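Local coordinates for type II toxin-antitoxin system RelE/ParE family toxin (Pyrococcus horikoshii, PDB 1WMI), which probably acts as the toxin of a RelE/ParE-type toxin-antitoxin pair, held in check by its partner antitoxin, at residues A21-R24 / R25-F29. Sequence-based numbering, arbitrary orientation.
Sequences AHYR and RFLEF
Leu27, one turn after Tyr23, rests over the rim of one face of the tyrosine ring. Its CG stands 4.1 Å above that face, displaced toward the rim, and the closest apolar approach is Tyr23 CE2 to Leu27 CD1 at 3.8 Å. The other methyl, CD2, is 4.0 Å from both Tyr23 CZ and Tyr23 OH, so the two methyls follow the CE2-CZ side toward the hydroxyl. Different first torsions bring the groups together: Tyr23 CG is anti to its own N (chi1 180°), whereas Leu27 CG sits beside its N (chi1 -66°). The helical register that brings them together is seen in Leu27 N donating to Tyr23 O at 3.1 Å, and in neighbouring bonds such as Arg25 N to Ala21 O at 3.2 Å. Arg25 bends at chi3, but its NH1 stays about 4.3 Å from Ala21 O, beyond hydrogen-bonding distance. Both Tyr23 and Leu27 pack against the chain of another protein, where a backbone atom hydrogen-bonds Tyr23 OH; His22 NE2 instead bonds Asp63 of the same chain. Such i to i+4 aromatic-aliphatic packing belongs to a regular alpha-helix, here helix 20-33 of a RelE/ParE-family fold, with one flank facing a partner protein.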
loop_
_atom_site.group_PDB
_atom_site.type_symbol
_atom_site.label_atom_id
_atom_site.label_comp_id
_atom_site.label_asym_id
_atom_site.label_seq_id
_atom_site.Cartn_x
_atom_site.Cartn_y
_atom_site.Cartn_z
ATOM N N ALA A 21 -22.906 1.108 4.929
ATOM C CA ALA A 21 -21.973 1.427 3.852
ATOM C C ALA A 21 -20.692 0.597 3.861
ATOM O O ALA A 21 -20.293 0.061 2.827
ATOM C CB ALA A 21 -21.613 2.909 3.903
ATOM N N HIS A 22 -20.036 0.508 5.015
ATOM C CA HIS A 22 -18.796 -0.256 5.132
ATOM C C HIS A 22 -19.012 -1.742 4.860
ATOM O O HIS A 22 -18.168 -2.411 4.259
ATOM C CB HIS A 22 -18.195 -0.079 6.525
ATOM C CG HIS A 22 -17.658 1.296 6.783
ATOM N ND1 HIS A 22 -18.459 2.422 6.758
ATOM C CD2 HIS A 22 -16.411 1.721 7.070
ATOM C CE1 HIS A 22 -17.716 3.482 7.025
ATOM N NE2 HIS A 22 -16.473 3.090 7.217
ATOM N N TYR A 23 -20.142 -2.256 5.320
ATOM C CA TYR A 23 -20.467 -3.655 5.123
ATOM C C TYR A 23 -20.600 -3.940 3.636
ATOM O O TYR A 23 -20.112 -4.953 3.139
ATOM C CB TYR A 23 -21.777 -3.985 5.825
ATOM C CG TYR A 23 -22.194 -5.416 5.661
ATOM C CD1 TYR A 23 -21.424 -6.444 6.191
ATOM C CD2 TYR A 23 -23.366 -5.746 4.981
ATOM C CE1 TYR A 23 -21.803 -7.767 6.051
ATOM C CE2 TYR A 23 -23.754 -7.068 4.834
ATOM C CZ TYR A 23 -22.966 -8.073 5.378
ATOM O OH TYR A 23 -23.339 -9.388 5.252
ATOM N N ARG A 24 -21.265 -3.032 2.931
ATOM C CA ARG A 24 -21.479 -3.152 1.493
ATOM C C ARG A 24 -20.135 -3.271 0.768
ATOM O O ARG A 24 -19.977 -4.076 -0.156
ATOM C CB ARG A 24 -22.248 -1.923 1.008
ATOM C CG ARG A 24 -22.832 -2.016 -0.386
ATOM C CD ARG A 24 -23.697 -0.796 -0.652
ATOM N NE ARG A 24 -24.902 -0.776 0.175
ATOM C CZ ARG A 24 -25.286 0.254 0.925
ATOM N NH1 ARG A 24 -26.404 0.175 1.634
ATOM N NH2 ARG A 24 -24.545 1.356 0.982
ATOM N N ARG A 25 -19.168 -2.480 1.217
ATOM C CA ARG A 25 -17.826 -2.457 0.639
ATOM C C ARG A 25 -17.135 -3.804 0.856
ATOM O O ARG A 25 -16.394 -4.298 -0.006
ATOM C CB ARG A 25 -17.008 -1.333 1.297
ATOM C CG ARG A 25 -15.948 -0.689 0.401
ATOM C CD ARG A 25 -15.156 0.357 1.183
ATOM N NE ARG A 25 -16.036 1.298 1.875
ATOM C CZ ARG A 25 -16.575 2.379 1.319
ATOM N NH1 ARG A 25 -17.372 3.172 2.030
ATOM N NH2 ARG A 25 -16.302 2.680 0.060
ATOM N N PHE A 26 -17.387 -4.398 2.017
ATOM C CA PHE A 26 -16.795 -5.686 2.338
ATOM C C PHE A 26 -17.316 -6.742 1.374
ATOM O O PHE A 26 -16.551 -7.576 0.888
ATOM C CB PHE A 26 -17.115 -6.081 3.784
ATOM C CG PHE A 26 -16.570 -7.423 4.171
ATOM C CD1 PHE A 26 -17.312 -8.581 3.965
ATOM C CD2 PHE A 26 -15.295 -7.536 4.704
ATOM C CE1 PHE A 26 -16.780 -9.837 4.289
ATOM C CE2 PHE A 26 -14.762 -8.780 5.027
ATOM C CZ PHE A 26 -15.503 -9.929 4.820
ATOM N N LEU A 27 -18.617 -6.703 1.105
ATOM C CA LEU A 27 -19.224 -7.653 0.188
ATOM C C LEU A 27 -18.648 -7.482 -1.220
ATOM O O LEU A 27 -18.494 -8.465 -1.943
ATOM C CB LEU A 27 -20.745 -7.481 0.158
ATOM C CG LEU A 27 -21.541 -7.811 1.430
ATOM C CD1 LEU A 27 -23.025 -7.735 1.127
ATOM C CD2 LEU A 27 -21.197 -9.210 1.922
ATOM N N GLU A 28 -18.333 -6.244 -1.611
ATOM C CA GLU A 28 -17.763 -6.033 -2.940
ATOM C C GLU A 28 -16.367 -6.628 -2.954
ATOM O O GLU A 28 -15.942 -7.226 -3.943
ATOM C CB GLU A 28 -17.675 -4.550 -3.312
ATOM C CG GLU A 28 -17.137 -4.375 -4.731
ATOM C CD GLU A 28 -16.690 -2.967 -5.057
ATOM O OE1 GLU A 28 -15.763 -2.456 -4.389
ATOM O OE2 GLU A 28 -17.263 -2.378 -5.994
ATOM N N PHE A 29 -15.656 -6.459 -1.842
ATOM C CA PHE A 29 -14.311 -6.996 -1.702
ATOM C C PHE A 29 -14.408 -8.513 -1.842
ATOM O O PHE A 29 -13.588 -9.126 -2.508
ATOM C CB PHE A 29 -13.734 -6.605 -0.340
ATOM C CG PHE A 29 -12.337 -7.098 -0.097
ATOM C CD1 PHE A 29 -11.316 -6.829 -1.005
ATOM C CD2 PHE A 29 -12.028 -7.784 1.075
ATOM C CE1 PHE A 29 -10.011 -7.227 -0.750
ATOM C CE2 PHE A 29 -10.725 -8.186 1.339
ATOM C CZ PHE A 29 -9.716 -7.906 0.425
#